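Local coordinates for protein putative Glycerophosphoryl diester phosphodiesterase (Silicibacter pomeroyi, PDB 3L12) that is a putative member of the glycerophosphoryl diester phosphodiesterase family, with a TIM-barrel fold that holds a magnesium ion, at residues 186-191 against 206-211; 249-254 against 269-274. All coordinates share one frame; numbering follows the deposited sequence.

Interaction 1 of 2, residues 186-191 against 206-211; sequences HSFDWA and SYLSQL
Leu-208 sits between two rings of 186-191. Its CB lies over the centre of the Phe-188 ring, 3.6 Å from the centroid and 9° off the normal, while its CD1 covers one face of the His-186 imidazole, displaced toward the rim. With CG anti to the carbonyl carbon, the Leu-208 side chain runs at about a right angle to the side chains of His-186 and Phe-188. His-186, its CG anti to the backbone N (chi1 176°), brings ND1 to 2.8 Å from Ser-206 OG in a hydrogen bond; either atom could donate. Trp-190 reaches over the strand end: its NE1 donates to Leu-208 O at 2.9 Å, in the carbonyl plane and close to the indole plane. The edge of Tyr-207 meets the indole face in a T-shaped stack, CD2 coming to 3.3 Å from Trp-190 CD2 with the planes at 72°. Water 1 donates to both Phe-188 O and Leu-208 O, so the latter carbonyl is gripped twice.

Behind these groups lies a parallel strand pair, in which Ser-187 N donates to Ser-206 O at 3.0 Å, nearly along the C=O axis, and Leu-208 N returns to Ser-187 O at 3.1 Å from above the carbonyl plane. Ser-187 OG accepts from Asp-189 N in an ST turn and also bonds to Leu-150 O; Asp-189 then N-caps helix 190-199. The imidazole is thus fixed through ND1 and a covered face, while NE2 hydrogen-bonds to an unidentified ligand. The His-186 side chain lies about 6 Å from the magnesium ion at its nearest atom; the cation would probably influence the ring's protonation.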
# COMPACT_ATOMS: atom_id res chain seq x y z
N HIS A 186 23.16 11.76 0.13
CA HIS A 186 23.44 10.33 0.32
C HIS A 186 24.00 9.73 -0.95
O HIS A 186 23.46 10.00 -2.02
CB HIS A 186 22.07 9.76 0.75
CG HIS A 186 21.96 8.28 0.94
ND1 HIS A 186 22.48 7.61 2.03
CD2 HIS A 186 21.23 7.37 0.25
CE1 HIS A 186 22.12 6.34 1.97
NE2 HIS A 186 21.36 6.17 0.90
N SER A 187 25.07 8.92 -0.86
CA SER A 187 25.64 8.35 -2.07
C SER A 187 26.66 7.27 -1.85
O SER A 187 27.33 7.22 -0.81
CB SER A 187 26.36 9.49 -2.87
OG SER A 187 26.55 9.15 -4.24
N PHE A 188 26.79 6.45 -2.88
CA PHE A 188 27.91 5.54 -3.00
C PHE A 188 29.13 6.31 -3.50
O PHE A 188 30.25 5.86 -3.33
CB PHE A 188 27.67 4.41 -4.00
CG PHE A 188 26.93 3.22 -3.44
CD1 PHE A 188 27.58 2.29 -2.66
CD2 PHE A 188 25.61 3.05 -3.73
CE1 PHE A 188 26.89 1.15 -2.20
CE2 PHE A 188 24.93 1.91 -3.24
CZ PHE A 188 25.58 1.00 -2.50
N ASP A 189 28.91 7.42 -4.18
CA ASP A 189 30.01 8.24 -4.80
C ASP A 189 30.52 9.17 -3.71
O ASP A 189 30.01 10.28 -3.51
CB ASP A 189 29.41 9.00 -6.00
CG ASP A 189 30.45 9.60 -6.92
OD1 ASP A 189 31.51 9.96 -6.42
OD2 ASP A 189 30.15 9.71 -8.14
N TRP A 190 31.53 8.71 -3.00
CA TRP A 190 32.06 9.42 -1.87
C TRP A 190 32.74 10.72 -2.29
O TRP A 190 32.70 11.69 -1.55
CB TRP A 190 33.00 8.49 -1.12
CG TRP A 190 32.33 7.39 -0.31
CD1 TRP A 190 31.06 6.93 -0.44
CD2 TRP A 190 32.95 6.57 0.69
NE1 TRP A 190 30.83 5.91 0.46
CE2 TRP A 190 31.98 5.66 1.15
CE3 TRP A 190 34.22 6.56 1.27
CZ2 TRP A 190 32.23 4.76 2.18
CZ3 TRP A 190 34.48 5.63 2.27
CH2 TRP A 190 33.47 4.75 2.72
N ALA A 191 33.33 10.75 -3.48
CA ALA A 191 33.95 11.98 -3.94
C ALA A 191 32.86 13.01 -4.14
O ALA A 191 33.06 14.16 -3.80
CB ALA A 191 34.79 11.77 -5.24
N SER A 206 25.75 11.38 3.88
CA SER A 206 25.53 9.98 4.22
C SER A 206 26.21 9.05 3.22
O SER A 206 25.98 9.15 2.02
CB SER A 206 24.02 9.74 4.21
OG SER A 206 23.70 8.39 4.38
N TYR A 207 27.05 8.15 3.73
CA TYR A 207 27.96 7.32 2.95
C TYR A 207 27.49 5.86 2.87
O TYR A 207 27.50 5.13 3.88
CB TYR A 207 29.33 7.38 3.62
CG TYR A 207 30.10 8.69 3.37
CD1 TYR A 207 29.67 9.91 3.93
CD2 TYR A 207 31.27 8.71 2.63
CE1 TYR A 207 30.39 11.09 3.71
CE2 TYR A 207 31.99 9.91 2.40
CZ TYR A 207 31.53 11.09 2.92
OH TYR A 207 32.20 12.28 2.69
N LEU A 208 27.03 5.48 1.69
CA LEU A 208 26.63 4.13 1.40
C LEU A 208 27.87 3.27 1.27
O LEU A 208 28.92 3.70 0.71
CB LEU A 208 25.88 4.05 0.06
CG LEU A 208 24.45 4.54 0.16
CD1 LEU A 208 23.82 4.92 -1.20
CD2 LEU A 208 23.65 3.41 0.83
N SER A 209 27.74 2.02 1.70
CA SER A 209 28.79 1.02 1.46
C SER A 209 28.14 -0.35 1.24
O SER A 209 27.03 -0.63 1.74
CB SER A 209 29.79 0.96 2.63
OG SER A 209 29.13 0.53 3.81
N GLN A 210 28.81 -1.19 0.47
CA GLN A 210 28.38 -2.57 0.24
C GLN A 210 29.64 -3.39 -0.12
O GLN A 210 30.32 -3.08 -1.10
CB GLN A 210 27.32 -2.66 -0.85
CG GLN A 210 26.84 -4.10 -1.10
CD GLN A 210 25.78 -4.18 -2.11
OE1 GLN A 210 25.81 -3.47 -3.12
NE2 GLN A 210 24.80 -5.04 -1.88
N LEU A 211 29.96 -4.40 0.67
CA LEU A 211 31.18 -5.20 0.45
C LEU A 211 30.99 -6.06 -0.77
O LEU A 211 29.87 -6.49 -1.06
CB LEU A 211 31.50 -6.05 1.66
CG LEU A 211 31.83 -5.29 2.95
CD1 LEU A 211 32.04 -6.26 4.09
CD2 LEU A 211 33.00 -4.40 2.81
O HOH W 1 30.52 3.51 -1.55
O HOH W 2 34.13 12.11 0.73

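Interaction 2 of 2, residues 249-254 against 269-274; sequences WCPYFL and LIVLTW
Strands 249-251 and 270-273 run parallel, their axes 4.9 Å apart at closest and crossing at -25°, with Trp-249 N donating to Ile-270 O almost along the C=O axis and Leu-272 N donating back to Trp-249 O at 3.3 Å. Further along, two side chains add bonds to backbone carbonyls. Thr-273 OG1, anti to the backbone N, donates to Pro-251 O at 2.8 Å in the carbonyl plane. Trp-274 has CG in the crowded position between N and the carbonyl carbon (chi1 61°), which swings the indole back across the neighbouring strand; its NE1 donates to Cys-250 O at 2.8 Å, approaching from above the carbonyl plane. The two strands and helix 258-266 form a beta-alpha-beta crossover of the TIM barrel. The edge of Tyr-252 points at the face of the Trp-274 six-membered ring, planes at 61°, with Tyr-252 CD1 3.5 Å from Trp-274 CZ3. Tyr-252 CA covers the five-membered ring of the same indole as a CH-pi contact. Phe-253 N closes the far end on Trp-274 O at 2.8 Å. On the helix side, Pro-251 CD rests against Val-271 CG1, 3.9 Å away, and Leu-260 and Ala-264 pack on Trp-249.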
# COMPACT_ATOMS: atom_id res chain seq x y z
N TRP A 249 26.64 6.55 8.18
CA TRP A 249 27.23 5.43 7.49
C TRP A 249 26.09 4.51 7.20
O TRP A 249 25.34 4.16 8.12
CB TRP A 249 28.26 4.71 8.37
CG TRP A 249 28.78 3.42 7.75
CD1 TRP A 249 29.10 3.18 6.46
CD2 TRP A 249 29.05 2.20 8.46
NE1 TRP A 249 29.53 1.86 6.29
CE2 TRP A 249 29.50 1.25 7.51
CE3 TRP A 249 28.90 1.81 9.80
CZ2 TRP A 249 29.83 -0.06 7.87
CZ3 TRP A 249 29.22 0.51 10.14
CH2 TRP A 249 29.66 -0.41 9.17
N CYS A 250 25.92 4.11 5.95
CA CYS A 250 24.79 3.30 5.52
C CYS A 250 25.24 2.04 4.83
O CYS A 250 25.28 1.94 3.63
CB CYS A 250 23.83 4.06 4.59
SG CYS A 250 23.07 5.48 5.45
N PRO A 251 25.62 1.05 5.64
CA PRO A 251 26.04 -0.23 5.09
C PRO A 251 24.93 -1.18 4.72
O PRO A 251 23.85 -1.21 5.37
CB PRO A 251 26.80 -0.85 6.24
CG PRO A 251 26.07 -0.34 7.46
CD PRO A 251 25.65 1.07 7.11
N TYR A 252 25.19 -1.96 3.69
CA TYR A 252 24.29 -3.02 3.29
C TYR A 252 24.14 -3.98 4.49
O TYR A 252 25.11 -4.25 5.21
CB TYR A 252 24.84 -3.75 2.09
CG TYR A 252 23.94 -4.83 1.56
CD1 TYR A 252 22.73 -4.52 0.99
CD2 TYR A 252 24.37 -6.16 1.55
CE1 TYR A 252 21.90 -5.52 0.47
CE2 TYR A 252 23.55 -7.15 1.02
CZ TYR A 252 22.33 -6.81 0.50
OH TYR A 252 21.51 -7.80 -0.01
N PHE A 253 22.93 -4.48 4.68
CA PHE A 253 22.66 -5.20 5.95
C PHE A 253 23.50 -6.46 6.18
O PHE A 253 23.77 -6.80 7.32
CB PHE A 253 21.16 -5.48 6.13
CG PHE A 253 20.64 -6.62 5.30
CD1 PHE A 253 20.27 -6.42 4.02
CD2 PHE A 253 20.49 -7.88 5.85
CE1 PHE A 253 19.76 -7.44 3.22
CE2 PHE A 253 20.01 -8.90 5.04
CZ PHE A 253 19.63 -8.67 3.75
N LEU A 254 23.92 -7.14 5.12
CA LEU A 254 24.78 -8.35 5.33
C LEU A 254 26.14 -8.00 5.82
O LEU A 254 26.88 -8.88 6.27
CB LEU A 254 24.90 -9.17 4.05
CG LEU A 254 23.62 -9.88 3.61
CD1 LEU A 254 23.84 -10.67 2.35
CD2 LEU A 254 23.14 -10.74 4.74
N LEU A 269 28.64 8.68 14.55
CA LEU A 269 27.87 8.52 13.29
C LEU A 269 26.52 7.91 13.56
O LEU A 269 26.32 7.22 14.57
CB LEU A 269 28.63 7.60 12.33
CG LEU A 269 30.03 7.98 11.91
CD1 LEU A 269 30.80 6.85 11.19
CD2 LEU A 269 29.99 9.27 11.07
N ILE A 270 25.59 8.20 12.65
CA ILE A 270 24.26 7.56 12.63
C ILE A 270 24.40 6.39 11.64
O ILE A 270 25.09 6.56 10.63
CB ILE A 270 23.19 8.56 12.23
CG1 ILE A 270 22.93 9.54 13.39
CG2 ILE A 270 21.87 7.84 11.81
CD1 ILE A 270 21.95 10.73 13.06
N VAL A 271 23.78 5.23 11.92
CA VAL A 271 23.89 4.07 11.08
C VAL A 271 22.50 3.68 10.58
O VAL A 271 21.61 3.38 11.39
CB VAL A 271 24.54 2.90 11.81
CG1 VAL A 271 24.72 1.71 10.89
CG2 VAL A 271 25.89 3.35 12.45
N LEU A 272 22.33 3.72 9.27
CA LEU A 272 21.06 3.32 8.63
C LEU A 272 21.42 2.15 7.74
O LEU A 272 22.27 2.28 6.84
CB LEU A 272 20.46 4.44 7.81
CG LEU A 272 20.22 5.80 8.46
CD1 LEU A 272 19.52 6.65 7.39
CD2 LEU A 272 19.36 5.70 9.71
N THR A 273 20.80 1.00 7.95
CA THR A 273 21.11 -0.14 7.11
C THR A 273 19.98 -0.38 6.07
O THR A 273 18.81 0.05 6.27
CB THR A 273 21.42 -1.37 7.95
OG1 THR A 273 22.00 -2.38 7.10
CG2 THR A 273 20.16 -1.82 8.71
N TRP A 274 20.35 -1.03 4.96
CA TRP A 274 19.50 -1.18 3.78
C TRP A 274 19.82 -2.44 3.02
O TRP A 274 20.89 -3.02 3.33
CB TRP A 274 19.72 0.01 2.79
CG TRP A 274 21.13 0.07 2.31
CD1 TRP A 274 22.17 0.66 2.94
CD2 TRP A 274 21.65 -0.52 1.12
NE1 TRP A 274 23.33 0.43 2.23
CE2 TRP A 274 23.04 -0.29 1.12
CE3 TRP A 274 21.08 -1.27 0.07
CZ2 TRP A 274 23.87 -0.71 0.08
CZ3 TRP A 274 21.92 -1.71 -0.95
CH2 TRP A 274 23.30 -1.42 -0.92

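In the fold
Interaction 1 closes before interaction 2 opens along the chain, and their centres lie 10 Å apart. Each joins two successive parallel strands of the barrel sheet, and strands 205-209 and 248-251 are themselves neighbours, so the four strands run side by side. The seam between them includes probable hydrogen bonds from Cys-250 N to Tyr-207 O and between Ser-209 OG and Trp-249 NE1, both 2.8 Å. On the barrel's inner side, Leu-208 CD2 packs 3.3 Å from Trp-274 NE1. His-186 and Trp-274 come within about 6 and 7 Å (side chain to ion) of the magnesium bound by Glu-50, Asp-52 and Glu-149, consistent with both contacts bordering the metal pocket.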